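Local coordinates for protein discoidin-2 (Dictyostelium discoideum, PDB 2VM9) that binds galactose and N-acetylgalactosamine as a trimeric, calcium-containing lectin and may take part in spore formation and spore coat assembly, at residues R19-Y24 with N60-A65; S51-V56 with H144-W149; V74-Q79 with I123-P128; G167-G172 with R187-P192; P199-G204 with F248-V253. One frame throughout, in Å; residues are numbered along the deposited sequence. Where two conformers were deposited one is given.

Interaction 1: residues R19-Y24 with N60-A65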
# COMPACT_ATOMS: atom_id res chain seq x y z
N ARG A 19 -4.04 17.42 -8.32
CA ARG A 19 -3.19 18.55 -8.66
C ARG A 19 -3.64 19.14 -9.98
O ARG A 19 -3.53 18.48 -11.03
CB ARG A 19 -1.74 18.08 -8.81
CG ARG A 19 -0.80 19.26 -9.14
CD ARG A 19 0.65 18.81 -9.17
NE ARG A 19 0.97 17.98 -10.33
CZ ARG A 19 1.25 18.44 -11.56
NH1 ARG A 19 1.20 19.73 -11.82
NH2 ARG A 19 1.56 17.59 -12.53
N SER A 20 -4.09 20.38 -9.97
CA SER A 20 -4.43 21.06 -11.22
C SER A 20 -3.21 21.74 -11.86
O SER A 20 -2.20 22.07 -11.18
CB SER A 20 -5.53 22.12 -10.98
OG SER A 20 -5.07 23.03 -9.98
N SER A 21 -3.33 22.01 -13.16
CA SER A 21 -2.33 22.75 -13.92
C SER A 21 -2.31 24.21 -13.39
O SER A 21 -1.26 24.72 -12.98
CB SER A 21 -2.72 22.71 -15.40
OG SER A 21 -4.09 23.00 -15.52
N THR A 22 -3.47 24.87 -13.41
CA THR A 22 -3.61 26.23 -12.86
C THR A 22 -5.02 26.32 -12.26
O THR A 22 -5.90 25.49 -12.60
CB THR A 22 -3.46 27.35 -13.95
OG1 THR A 22 -4.54 27.27 -14.90
CG2 THR A 22 -2.09 27.23 -14.69
N ASP A 23 -5.20 27.31 -11.39
CA ASP A 23 -6.49 27.59 -10.71
C ASP A 23 -6.78 29.06 -10.93
O ASP A 23 -5.90 29.90 -10.73
CB ASP A 23 -6.37 27.40 -9.20
CG ASP A 23 -6.27 25.96 -8.77
OD1 ASP A 23 -6.65 25.05 -9.55
OD2 ASP A 23 -5.82 25.75 -7.61
N TYR A 24 -8.02 29.39 -11.30
CA TYR A 24 -8.36 30.81 -11.41
C TYR A 24 -7.95 31.57 -10.14
O TYR A 24 -7.42 32.69 -10.19
CB TYR A 24 -9.85 30.98 -11.67
CG TYR A 24 -10.09 32.36 -12.20
CD1 TYR A 24 -9.83 32.65 -13.55
CD2 TYR A 24 -10.56 33.37 -11.37
CE1 TYR A 24 -10.01 33.94 -14.06
CE2 TYR A 24 -10.75 34.68 -11.87
CZ TYR A 24 -10.46 34.94 -13.20
OH TYR A 24 -10.67 36.21 -13.72
N ASN A 60 -3.97 22.88 -22.72
CA ASN A 60 -2.89 22.30 -21.89
C ASN A 60 -3.22 22.17 -20.40
O ASN A 60 -2.32 21.87 -19.59
CB ASN A 60 -1.66 23.20 -22.05
CG ASN A 60 -1.23 23.29 -23.49
OD1 ASN A 60 -1.12 22.27 -24.17
ND2 ASN A 60 -1.03 24.51 -23.98
N GLN A 61 -4.47 22.45 -20.03
CA GLN A 61 -4.85 22.40 -18.61
C GLN A 61 -5.22 20.96 -18.23
O GLN A 61 -5.51 20.15 -19.10
CB GLN A 61 -6.05 23.32 -18.34
CG GLN A 61 -5.75 24.77 -18.77
CD GLN A 61 -4.51 25.30 -18.08
OE1 GLN A 61 -4.42 25.35 -16.84
NE2 GLN A 61 -3.51 25.68 -18.88
N PHE A 62 -5.20 20.66 -16.94
CA PHE A 62 -5.49 19.29 -16.50
C PHE A 62 -5.71 19.26 -15.02
O PHE A 62 -5.33 20.19 -14.32
CB PHE A 62 -4.30 18.33 -16.83
CG PHE A 62 -2.96 18.82 -16.29
CD1 PHE A 62 -2.63 18.64 -14.94
CD2 PHE A 62 -2.04 19.42 -17.14
CE1 PHE A 62 -1.39 19.12 -14.43
CE2 PHE A 62 -0.80 19.89 -16.67
CZ PHE A 62 -0.48 19.76 -15.29
N ILE A 63 -6.29 18.15 -14.55
CA ILE A 63 -6.12 17.76 -13.15
C ILE A 63 -5.53 16.36 -13.17
O ILE A 63 -6.03 15.48 -13.89
CB ILE A 63 -7.44 17.72 -12.34
CG1 ILE A 63 -8.22 19.04 -12.46
CG2 ILE A 63 -7.15 17.37 -10.85
CD1 ILE A 63 -9.60 18.95 -11.81
N VAL A 64 -4.48 16.16 -12.39
CA VAL A 64 -3.90 14.85 -12.15
C VAL A 64 -4.46 14.34 -10.83
O VAL A 64 -4.52 15.09 -9.86
CB VAL A 64 -2.36 14.91 -11.99
CG1 VAL A 64 -1.80 13.49 -11.79
CG2 VAL A 64 -1.73 15.59 -13.19
N ALA A 65 -4.89 13.08 -10.83
CA ALA A 65 -5.35 12.38 -9.63
C ALA A 65 -4.42 11.20 -9.39
O ALA A 65 -4.17 10.42 -10.32
CB ALA A 65 -6.76 11.91 -9.82
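Ser21 and Thr22 both bond through their hydroxyls to the side-chain carbonyl of Gln61. Ser21 OG and Thr22 OG1 each donate to Gln61 OE1, at 2.7 Å, from opposite faces of the amide plane, so that this buried oxygen is gripped twice. A bend at chi2 (-56°) sets CD of Gln61 beside the two hydroxyls, and NE2 of the same amide is bonded to Asp58, which fixes its rotation. Ser21 OG also accepts the backbone N of Phe62 at 3.0 Å, while Ser21 CB sits over the centre of the Phe62 ring in a CH-pi contact, 3.6 Å from its centroid. Arg19 NH1 meets the same ring at its edge, 3.7 Å from Phe62 CE1, the guanidinium and ring planes turned 74° apart. The strongest polar partner of Arg19 lies outside the segments: NH2 bonds to Ala12 O of a second subunit. Behind these side chains Arg19 and Val64 form an antiparallel hydrogen-bonded pair, Arg19 N to Val64 O at 2.8 Å, and Ser21 N bonds to Phe62 O. Thr22 OG1 in turn accepts from Ser55 N and Val56 N. The pairing sets 17-20 beside 63-67, outermost within the chain in a five-stranded sheet of the discoidin beta-sandwich.

Interaction 2: residues S51-V56 with H144-W149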
# COMPACT_ATOMS: atom_id res chain seq x y z
N SER A 51 -16.93 24.09 -8.81
CA SER A 51 -16.11 23.50 -9.87
C SER A 51 -14.64 23.74 -9.51
O SER A 51 -14.32 24.66 -8.75
CB SER A 51 -16.36 24.18 -11.24
OG SER A 51 -16.00 25.59 -11.19
N TRP A 52 -13.76 22.96 -10.11
CA TRP A 52 -12.40 23.48 -10.34
C TRP A 52 -12.53 24.40 -11.57
O TRP A 52 -13.21 24.04 -12.55
CB TRP A 52 -11.44 22.35 -10.69
CG TRP A 52 -10.18 22.86 -11.37
CD1 TRP A 52 -9.23 23.68 -10.81
CD2 TRP A 52 -9.74 22.55 -12.69
NE1 TRP A 52 -8.22 23.90 -11.72
CE2 TRP A 52 -8.50 23.24 -12.89
CE3 TRP A 52 -10.26 21.78 -13.74
CZ2 TRP A 52 -7.77 23.16 -14.08
CZ3 TRP A 52 -9.53 21.71 -14.96
CH2 TRP A 52 -8.30 22.39 -15.10
N SER A 53 -11.87 25.56 -11.54
CA SER A 53 -11.79 26.39 -12.77
C SER A 53 -10.32 26.77 -13.00
O SER A 53 -9.67 27.28 -12.06
CB SER A 53 -12.63 27.66 -12.63
OG SER A 53 -14.01 27.36 -12.40
N SER A 54 -9.82 26.55 -14.22
CA SER A 54 -8.42 26.85 -14.51
C SER A 54 -8.17 28.37 -14.46
O SER A 54 -9.10 29.17 -14.44
CB SER A 54 -8.01 26.29 -15.88
OG SER A 54 -8.58 27.09 -16.90
N SER A 55 -6.90 28.76 -14.48
CA SER A 55 -6.58 30.16 -14.68
C SER A 55 -6.36 30.49 -16.17
O SER A 55 -6.95 31.44 -16.71
CB SER A 55 -5.36 30.60 -13.87
OG SER A 55 -5.15 32.00 -14.09
N VAL A 56 -5.53 29.68 -16.81
CA VAL A 56 -5.22 29.80 -18.24
C VAL A 56 -6.24 29.01 -19.04
O VAL A 56 -6.62 27.91 -18.66
CB VAL A 56 -3.80 29.24 -18.48
CG1 VAL A 56 -3.49 29.17 -20.00
CG2 VAL A 56 -2.79 30.11 -17.73
N HIS A 144 -15.45 28.68 -19.97
CA HIS A 144 -14.24 28.51 -19.15
C HIS A 144 -13.99 27.04 -18.91
O HIS A 144 -14.93 26.26 -18.93
CB HIS A 144 -14.43 29.21 -17.79
CG HIS A 144 -13.14 29.60 -17.13
ND1 HIS A 144 -12.56 30.83 -17.32
CD2 HIS A 144 -12.30 28.90 -16.33
CE1 HIS A 144 -11.43 30.90 -16.64
NE2 HIS A 144 -11.25 29.73 -16.04
N ILE A 145 -12.74 26.68 -18.65
CA ILE A 145 -12.41 25.32 -18.27
C ILE A 145 -12.81 25.19 -16.79
O ILE A 145 -12.06 25.57 -15.89
CB ILE A 145 -10.94 25.02 -18.48
CG1 ILE A 145 -10.60 25.12 -19.98
CG2 ILE A 145 -10.58 23.63 -17.91
CD1 ILE A 145 -9.08 25.11 -20.28
N SER A 146 -14.01 24.68 -16.57
CA SER A 146 -14.57 24.49 -15.24
C SER A 146 -15.26 23.14 -15.24
O SER A 146 -16.02 22.80 -16.15
CB SER A 146 -15.59 25.61 -14.90
OG SER A 146 -14.99 26.90 -14.93
N LEU A 147 -15.00 22.34 -14.20
CA LEU A 147 -15.63 21.03 -14.17
C LEU A 147 -15.73 20.50 -12.75
O LEU A 147 -15.01 20.95 -11.83
CB LEU A 147 -14.91 20.01 -15.06
CG LEU A 147 -13.50 19.60 -14.58
CD1 LEU A 147 -13.54 18.45 -13.58
CD2 LEU A 147 -12.60 19.24 -15.74
N ARG A 148 -16.63 19.53 -12.60
CA ARG A 148 -16.67 18.66 -11.44
C ARG A 148 -16.59 17.24 -11.99
O ARG A 148 -16.92 17.00 -13.14
CB ARG A 148 -17.96 18.86 -10.64
CG ARG A 148 -18.02 20.22 -9.94
CD ARG A 148 -19.42 20.47 -9.33
NE ARG A 148 -20.37 20.76 -10.42
CZ ARG A 148 -21.69 20.84 -10.27
NH1 ARG A 148 -22.25 20.65 -9.06
NH2 ARG A 148 -22.47 21.07 -11.33
N TRP A 149 -16.11 16.30 -11.16
CA TRP A 149 -15.86 14.96 -11.66
C TRP A 149 -15.73 13.95 -10.53
O TRP A 149 -15.60 14.33 -9.35
CB TRP A 149 -14.60 14.91 -12.54
CG TRP A 149 -13.30 15.19 -11.83
CD1 TRP A 149 -13.08 16.06 -10.78
CD2 TRP A 149 -12.04 14.60 -12.13
NE1 TRP A 149 -11.73 16.02 -10.42
CE2 TRP A 149 -11.08 15.16 -11.25
CE3 TRP A 149 -11.61 13.66 -13.09
CZ2 TRP A 149 -9.73 14.77 -11.28
CZ3 TRP A 149 -10.29 13.30 -13.13
CH2 TRP A 149 -9.35 13.86 -12.23
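Trp52 and Leu147 form an antiparallel hydrogen-bonded pair, followed by the non-hydrogen-bonded pair Ser53-Ser146, and Ser54 N extends the pairing by bonding to Ile145 O at 3.0 Å. This joins the short strand 52-53 to strand 146-153 in one sheet of the F5/8 type C (discoidin) beta-sandwich. On the side of Trp52 and Leu147 the contact is apolar. Trp52 CG lies anti to the backbone N (chi1 161°), and the six-membered part of the indole runs beside Ile145, with CZ3 3.7 Å from Ile145 CG2. Leu147 comes to the ring edge, its CG in the ring plane and its CD2 4.0 Å from Trp52 CE3. Trp52 NE1 donates to Thr22 O, and Ile63 of the other sheet touches Trp52, so the indole belongs to the interior between the two sheets.

The opposite side is a row of hydroxyls. Ser53 OG lies 2.8 Å from Ser146 OG and 2.9 Å from Ser51 OG, and Ser146 OG has a further partner in Gln86 OE1. Beyond it, Arg148 packs its CG against Ser51 CA and spends its guanidinium on the main-chain oxygens of Gly80, Phe37 and Arg117 and on Asn118 OD1.

Where the strand pairing ends, side chains take over. Ser54 OG turns back on its own segment to donate to Val56 O at 2.8 Å. His144 NE2 donates to Ser54 O at 2.7 Å: the bond is almost straight (177°) and lies in the imidazole plane, yet reaches the oxygen from above its carbonyl plane.

Interaction 3: residues V74-Q79 with I123-P128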
# COMPACT_ATOMS: atom_id res chain seq x y z
N VAL A 74 -12.86 2.01 -13.49
CA VAL A 74 -13.96 1.47 -14.31
C VAL A 74 -14.81 2.56 -14.98
O VAL A 74 -15.50 2.29 -15.97
CB VAL A 74 -14.89 0.50 -13.49
CG1 VAL A 74 -14.09 -0.68 -12.98
CG2 VAL A 74 -15.62 1.23 -12.32
N ALA A 75 -14.78 3.78 -14.44
CA ALA A 75 -15.52 4.86 -15.09
C ALA A 75 -15.02 6.20 -14.62
O ALA A 75 -14.34 6.31 -13.58
CB ALA A 75 -17.04 4.75 -14.80
N ILE A 76 -15.33 7.22 -15.43
CA ILE A 76 -15.16 8.61 -15.02
C ILE A 76 -16.49 9.32 -15.28
O ILE A 76 -17.17 9.03 -16.28
CB ILE A 76 -14.02 9.29 -15.82
CG1 ILE A 76 -13.81 10.75 -15.36
CG2 ILE A 76 -14.29 9.22 -17.36
CD1 ILE A 76 -12.60 11.37 -16.01
N SER A 77 -16.85 10.26 -14.41
CA SER A 77 -18.01 11.09 -14.63
C SER A 77 -17.56 12.54 -14.58
O SER A 77 -16.78 12.89 -13.70
CB SER A 77 -19.05 10.88 -13.54
OG SER A 77 -19.64 9.61 -13.72
N THR A 78 -18.04 13.36 -15.50
CA THR A 78 -17.78 14.81 -15.46
C THR A 78 -19.08 15.59 -15.50
O THR A 78 -20.12 15.11 -15.97
CB THR A 78 -16.84 15.30 -16.61
OG1 THR A 78 -17.52 15.20 -17.87
CG2 THR A 78 -15.53 14.45 -16.65
N GLN A 79 -18.99 16.83 -15.04
CA GLN A 79 -20.11 17.70 -14.89
C GLN A 79 -19.54 19.11 -15.10
O GLN A 79 -18.34 19.36 -14.91
CB GLN A 79 -20.63 17.48 -13.48
CG GLN A 79 -21.90 18.09 -13.09
CD GLN A 79 -22.24 17.66 -11.67
OE1 GLN A 79 -21.34 17.53 -10.82
NE2 GLN A 79 -23.52 17.44 -11.39
N ILE A 123 -18.27 7.96 -18.74
CA ILE A 123 -17.58 7.10 -19.66
C ILE A 123 -17.13 5.88 -18.88
O ILE A 123 -16.53 6.00 -17.81
CB ILE A 123 -16.34 7.81 -20.22
CG1 ILE A 123 -16.76 9.19 -20.79
CG2 ILE A 123 -15.56 6.94 -21.21
CD1 ILE A 123 -17.83 9.13 -21.81
N ASN A 124 -17.42 4.71 -19.44
CA ASN A 124 -17.05 3.46 -18.82
C ASN A 124 -15.85 2.88 -19.51
O ASN A 124 -15.76 2.91 -20.74
CB ASN A 124 -18.22 2.48 -18.93
CG ASN A 124 -19.40 2.96 -18.21
OD1 ASN A 124 -19.51 2.78 -16.99
ND2 ASN A 124 -20.31 3.61 -18.93
N PHE A 125 -14.92 2.34 -18.72
CA PHE A 125 -13.69 1.77 -19.28
C PHE A 125 -13.81 0.26 -19.29
O PHE A 125 -13.88 -0.37 -18.23
CB PHE A 125 -12.45 2.21 -18.49
CG PHE A 125 -12.36 3.68 -18.27
CD1 PHE A 125 -12.36 4.56 -19.35
CD2 PHE A 125 -12.28 4.20 -16.97
CE1 PHE A 125 -12.27 5.95 -19.14
CE2 PHE A 125 -12.19 5.58 -16.75
CZ PHE A 125 -12.19 6.45 -17.83
N ASN A 126 -13.78 -0.29 -20.50
CA ASN A 126 -13.85 -1.72 -20.73
C ASN A 126 -12.68 -2.08 -21.65
O ASN A 126 -12.74 -1.75 -22.83
CB ASN A 126 -15.16 -2.07 -21.46
CG ASN A 126 -16.40 -1.82 -20.62
OD1 ASN A 126 -16.64 -2.53 -19.63
ND2 ASN A 126 -17.24 -0.85 -21.04
N PRO A 127 -11.61 -2.70 -21.12
CA PRO A 127 -11.37 -3.08 -19.75
C PRO A 127 -11.01 -1.87 -18.89
O PRO A 127 -10.74 -0.80 -19.44
CB PRO A 127 -10.14 -4.00 -19.85
CG PRO A 127 -9.42 -3.54 -21.04
CD PRO A 127 -10.48 -3.08 -22.00
N PRO A 128 -10.99 -2.06 -17.57
CA PRO A 128 -10.60 -0.99 -16.66
C PRO A 128 -9.22 -0.44 -17.00
O PRO A 128 -8.35 -1.16 -17.51
CB PRO A 128 -10.55 -1.68 -15.29
CG PRO A 128 -11.57 -2.78 -15.41
CD PRO A 128 -11.37 -3.28 -16.83
O HOH W 1 -17.78 0.80 -15.73
O HOH W 2 -16.45 -0.20 -16.45
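Ile76 CG2 is the apolar meeting point, 3.5 Å from Phe125 CZ and 3.8 Å from Ile123 CB. The methyl lies between the backbone N and the carbonyl carbon, with CG1 anti to N (chi1 -178°), so the two branches part: CG2 serves this contact, while the other leads away from strand 123-125. The Phe125 ring lies obliquely against the neighbouring backbone, its CD2 3.6 Å from Ala75 N and its CE2 near Ala75 C. Tyr105 meets this ring edge-to-face, and Leu93 and Tyr91 of strand 87-96, in the other sheet of the sandwich, pack on Phe125 and Ile76. Further out, Val74 CG1 touches Pro128 CG, past the corner at Asn126 and Pro127, which holds the cis peptide before Pro127.

Ile76 and Ile123 exchange two backbone bonds as an antiparallel hydrogen-bonded pair. Val74 and Ala75 together face Tyr152 on the other flank, a classic beta bulge. At the edge Val74 O takes Phe125 N at 2.8 Å, from above its carbonyl plane, and a water whose two modelled positions, too close to be filled together, lead to Asn124 OD1 or to Phe125 O. The edge carbonyl is thus shared between a strand bond and solvent, while the Ile76-Phe125 side is apolar.

Interaction 4: residues G167-G172 with R187-P192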
# COMPACT_ATOMS: atom_id res chain seq x y z
N GLY A 167 9.34 -18.31 9.13
CA GLY A 167 10.29 -18.92 10.05
C GLY A 167 10.42 -20.40 9.72
O GLY A 167 9.89 -20.88 8.73
N GLU A 168 11.15 -21.10 10.56
CA GLU A 168 11.31 -22.54 10.38
C GLU A 168 11.14 -23.22 11.72
O GLU A 168 11.35 -22.62 12.78
CB GLU A 168 12.65 -22.88 9.76
CG GLU A 168 13.89 -22.62 10.59
CD GLU A 168 15.08 -23.44 10.05
OE1 GLU A 168 15.59 -23.13 8.97
OE2 GLU A 168 15.50 -24.41 10.72
N VAL A 169 10.77 -24.48 11.67
CA VAL A 169 10.55 -25.23 12.89
C VAL A 169 10.89 -26.71 12.61
O VAL A 169 10.55 -27.22 11.56
CB VAL A 169 9.10 -25.03 13.43
CG1 VAL A 169 8.05 -25.32 12.36
CG2 VAL A 169 8.84 -25.84 14.71
N SER A 170 11.54 -27.36 13.56
CA SER A 170 11.92 -28.77 13.43
C SER A 170 11.51 -29.52 14.68
O SER A 170 11.22 -28.92 15.72
CB SER A 170 13.44 -28.90 13.28
OG SER A 170 13.95 -28.19 12.16
N ILE A 171 11.50 -30.85 14.58
CA ILE A 171 11.29 -31.65 15.79
C ILE A 171 12.46 -31.40 16.74
O ILE A 171 12.25 -31.05 17.91
CB ILE A 171 11.18 -33.15 15.45
CG1 ILE A 171 10.00 -33.39 14.50
CG2 ILE A 171 11.00 -33.97 16.76
CD1 ILE A 171 9.85 -34.82 14.00
N GLY A 172 13.68 -31.57 16.24
CA GLY A 172 14.87 -31.16 16.97
C GLY A 172 15.32 -32.15 18.01
O GLY A 172 16.31 -31.91 18.73
N ARG A 187 5.49 -28.56 18.43
CA ARG A 187 6.47 -27.51 18.68
C ARG A 187 5.75 -26.19 18.62
O ARG A 187 5.13 -25.86 17.61
CB ARG A 187 7.59 -27.54 17.63
CG ARG A 187 8.49 -28.75 17.74
CD ARG A 187 9.27 -28.72 19.05
NE ARG A 187 10.04 -29.93 19.28
CZ ARG A 187 9.64 -30.97 20.02
NH1 ARG A 187 8.45 -30.97 20.61
NH2 ARG A 187 10.45 -32.02 20.18
N HIS A 188 5.83 -25.42 19.71
CA HIS A 188 5.18 -24.12 19.68
C HIS A 188 6.09 -23.08 19.09
O HIS A 188 7.27 -22.98 19.43
CB HIS A 188 4.64 -23.66 21.03
CG HIS A 188 3.88 -22.38 20.94
ND1 HIS A 188 2.59 -22.31 20.48
CD2 HIS A 188 4.26 -21.10 21.17
CE1 HIS A 188 2.19 -21.05 20.47
NE2 HIS A 188 3.19 -20.30 20.88
N VAL A 189 5.54 -22.34 18.14
CA VAL A 189 6.25 -21.31 17.41
C VAL A 189 5.69 -19.96 17.83
O VAL A 189 4.49 -19.75 17.84
CB VAL A 189 6.10 -21.53 15.88
CG1 VAL A 189 6.87 -20.48 15.09
CG2 VAL A 189 6.56 -22.97 15.49
N LYS A 190 6.58 -19.05 18.21
CA LYS A 190 6.17 -17.68 18.52
C LYS A 190 6.59 -16.82 17.34
O LYS A 190 7.73 -16.90 16.89
CB LYS A 190 6.86 -17.23 19.82
CG LYS A 190 6.42 -15.86 20.31
CD LYS A 190 7.20 -15.44 21.56
CE LYS A 190 7.69 -13.99 21.44
NZ LYS A 190 8.64 -13.80 20.27
N PHE A 191 5.66 -16.01 16.82
CA PHE A 191 5.98 -15.12 15.69
C PHE A 191 6.98 -14.08 16.19
O PHE A 191 6.90 -13.67 17.34
CB PHE A 191 4.73 -14.41 15.14
CG PHE A 191 3.68 -15.35 14.59
CD1 PHE A 191 4.03 -16.35 13.66
CD2 PHE A 191 2.34 -15.23 14.97
CE1 PHE A 191 3.05 -17.22 13.14
CE2 PHE A 191 1.35 -16.09 14.46
CZ PHE A 191 1.72 -17.10 13.54
N PRO A 192 7.92 -13.66 15.33
CA PRO A 192 8.83 -12.59 15.77
C PRO A 192 8.07 -11.40 16.38
O PRO A 192 8.49 -10.86 17.41
CB PRO A 192 9.56 -12.20 14.49
CG PRO A 192 9.61 -13.51 13.70
CD PRO A 192 8.25 -14.13 13.97
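Val169 CG2 packs into the angle between two residues of the facing strand, 3.6 Å from Arg187 CB and 3.7 Å from Val189 CG2. CG2 stands anti to the backbone N of Val169, and the two valines cross obliquely, methyl against methyl. Beside them the Arg187 chain bends at chi2 (-65°) and passes Ser170 O, 3.4 Å from its CG. Its NE then donates to Ile171 O at 2.8 Å, in the carbonyl plane on a lone pair and close to the guanidinium plane; NH2 adds a weak bond to the same oxygen at 3.1 Å. That NH2 also forms a salt bridge with Asp173, so the guanidinium is held at its chain end as well.

No backbone hydrogen bond joins the strands, whose axes stay 8.2 Å apart at 164°. They belong to the two facing three-stranded sheets of the H-type lectin sandwich: 163-170 pairs with 243-254, 183-190 with 230-237, and the gap is bridged by side chains and by Arg187 reaching main-chain oxygens. Leu233 touches Val169, while Phe235 packs on Ile171 and Arg187.

Toward the other end the contact thins. Gly167 offers no side chain to Val189, and Glu168 turns its CB away from the facing strand to reach Lys206.

Interaction 5: residues P199-G204 with F248-V253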
# COMPACT_ATOMS: atom_id res chain seq x y z
N PRO A 199 -3.49 -14.86 11.89
CA PRO A 199 -3.10 -15.15 10.51
C PRO A 199 -3.44 -16.58 10.08
O PRO A 199 -3.89 -17.39 10.89
CB PRO A 199 -1.59 -14.99 10.54
CG PRO A 199 -1.23 -15.48 11.96
CD PRO A 199 -2.36 -15.01 12.83
N ILE A 200 -3.23 -16.88 8.80
CA ILE A 200 -3.21 -18.27 8.36
C ILE A 200 -1.73 -18.67 8.40
O ILE A 200 -0.85 -17.80 8.46
CB ILE A 200 -3.84 -18.44 6.96
CG1 ILE A 200 -3.03 -17.68 5.90
CG2 ILE A 200 -5.31 -17.99 6.98
CD1 ILE A 200 -1.68 -18.36 5.45
N VAL A 201 -1.45 -19.97 8.47
CA VAL A 201 -0.04 -20.37 8.51
C VAL A 201 0.14 -21.52 7.53
O VAL A 201 -0.40 -22.62 7.73
CB VAL A 201 0.43 -20.79 9.93
CG1 VAL A 201 1.86 -21.35 9.89
CG2 VAL A 201 0.38 -19.61 10.94
N SER A 202 0.92 -21.24 6.49
CA SER A 202 1.22 -22.21 5.45
C SER A 202 2.58 -22.82 5.70
O SER A 202 3.49 -22.14 6.18
CB SER A 202 1.20 -21.55 4.08
OG SER A 202 -0.13 -21.19 3.75
N ILE A 203 2.73 -24.11 5.40
CA ILE A 203 3.99 -24.79 5.73
C ILE A 203 4.49 -25.66 4.57
O ILE A 203 3.70 -26.07 3.72
CB ILE A 203 3.87 -25.65 7.05
CG1 ILE A 203 2.88 -26.83 6.90
CG2 ILE A 203 3.47 -24.75 8.25
CD1 ILE A 203 2.76 -27.77 8.15
N GLY A 204 5.79 -25.93 4.55
CA GLY A 204 6.37 -26.77 3.52
C GLY A 204 7.59 -27.46 4.07
O GLY A 204 8.42 -26.84 4.73
N PHE A 248 10.10 -27.85 8.81
CA PHE A 248 9.23 -27.06 7.92
C PHE A 248 9.64 -25.59 7.90
O PHE A 248 9.98 -25.02 8.95
CB PHE A 248 7.77 -27.14 8.38
CG PHE A 248 7.16 -28.52 8.21
CD1 PHE A 248 6.50 -28.84 7.02
CD2 PHE A 248 7.29 -29.48 9.21
CE1 PHE A 248 5.94 -30.12 6.82
CE2 PHE A 248 6.72 -30.77 9.04
CZ PHE A 248 6.08 -31.10 7.84
N ASP A 249 9.52 -24.97 6.73
CA ASP A 249 9.44 -23.51 6.69
C ASP A 249 7.96 -23.17 6.81
O ASP A 249 7.10 -23.89 6.29
CB ASP A 249 9.99 -22.96 5.39
CG ASP A 249 11.49 -22.65 5.46
OD1 ASP A 249 12.06 -22.67 6.59
OD2 ASP A 249 12.10 -22.40 4.40
N TYR A 250 7.66 -22.07 7.49
CA TYR A 250 6.28 -21.60 7.50
C TYR A 250 6.18 -20.17 6.98
O TYR A 250 7.14 -19.39 7.08
CB TYR A 250 5.67 -21.68 8.91
CG TYR A 250 6.14 -20.60 9.88
CD1 TYR A 250 5.55 -19.31 9.87
CD2 TYR A 250 7.15 -20.85 10.80
CE1 TYR A 250 5.97 -18.32 10.75
CE2 TYR A 250 7.59 -19.85 11.71
CZ TYR A 250 6.97 -18.59 11.67
OH TYR A 250 7.38 -17.60 12.54
N VAL A 251 5.01 -19.85 6.44
CA VAL A 251 4.70 -18.50 5.97
C VAL A 251 3.35 -18.16 6.61
O VAL A 251 2.35 -18.79 6.31
CB VAL A 251 4.64 -18.42 4.42
CG1 VAL A 251 4.25 -16.99 3.97
CG2 VAL A 251 6.02 -18.82 3.79
N ALA A 252 3.38 -17.23 7.57
CA ALA A 252 2.17 -16.79 8.25
C ALA A 252 1.70 -15.53 7.53
O ALA A 252 2.49 -14.58 7.36
CB ALA A 252 2.45 -16.50 9.68
N VAL A 253 0.44 -15.52 7.12
CA VAL A 253 -0.10 -14.42 6.32
C VAL A 253 -1.32 -13.83 7.02
O VAL A 253 -2.26 -14.54 7.36
CB VAL A 253 -0.51 -14.88 4.88
CG1 VAL A 253 -0.99 -13.67 4.06
CG2 VAL A 253 0.67 -15.57 4.17
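Ile203 and Phe248 meet diagonally across the strands, with the tip of the isoleucine riding over one face of the ring. Ile203 CD1 stands 4.0 Å above the ring plane, displaced toward the rim. The ring also lies against the backbone of Gly204, Phe248 CD1 3.4 Å from Gly204 C. Ile203 CG1 lies between the backbone N and the carbonyl carbon (chi1 66°), which leaves the CG2 branch to fit against Tyr250 CB at 3.8 Å. Val201 CG1 touches the same Tyr250 CB at 3.9 Å, so this methylene is wedged between two branched side chains, while Val201 CG2 rests on the small Ala252 CB. Phe231 and Leu233 of the opposite sheet cover this face, Phe231 meeting the Tyr250 ring edge-to-face.

On the other face the relief is simpler. Ile200 lies alongside Val253, pointing the same way, its CD1 3.7 Å from Val253 CB. Val166 of a second subunit packs on Ile200 and Ser202. Pro199 ends the contact, its CB 3.3 Å from Val253 O and near Ala252 CB.

Beneath these side chains 200-211 and 243-254 run antiparallel in the H-type lectin fold. Three hydrogen-bonded pairs, Ile200-Val253, Ser202-Val251 and Gly204-Asp249, supply six backbone bonds; Ser202 N to Val251 O measures 2.8 Å. Strand 200-211 is outermost in its sheet within the chain, and Ile203 N bonds to Asp249 OD2 of a second subunit. Asp249 of this chain pairs through OD1 with Lys206 and through OD2 with Ile203 N of the third subunit, so these polar bonds link the lectin domains of neighbouring subunits.

How the interactions relate
Interactions 1, 2 and 3 lie in the discoidin sandwich, 4 and 5 in the lectin domain some 40 to 60 Å away, centre to centre. Interactions 1 and 2 have centres about 8 Å apart and meet where Tyr24 N lies 2.8 Å from Ser53 O. Interactions 2 and 3 share a sheet: Arg148 O lies 2.8 Å from Gln79 N. In the lectin domain, 163-170 and 200-211 flank strand 243-254, putting Gly167 O 2.8 Å from Tyr250 N. The Arg148 side chain is about 9 Å from that of calcium-binding Asn39, and the Ile171 side chain about 8 Å from that of carbohydrate-binding Asp209. Interactions 1, 2 and 5 also reach a second subunit.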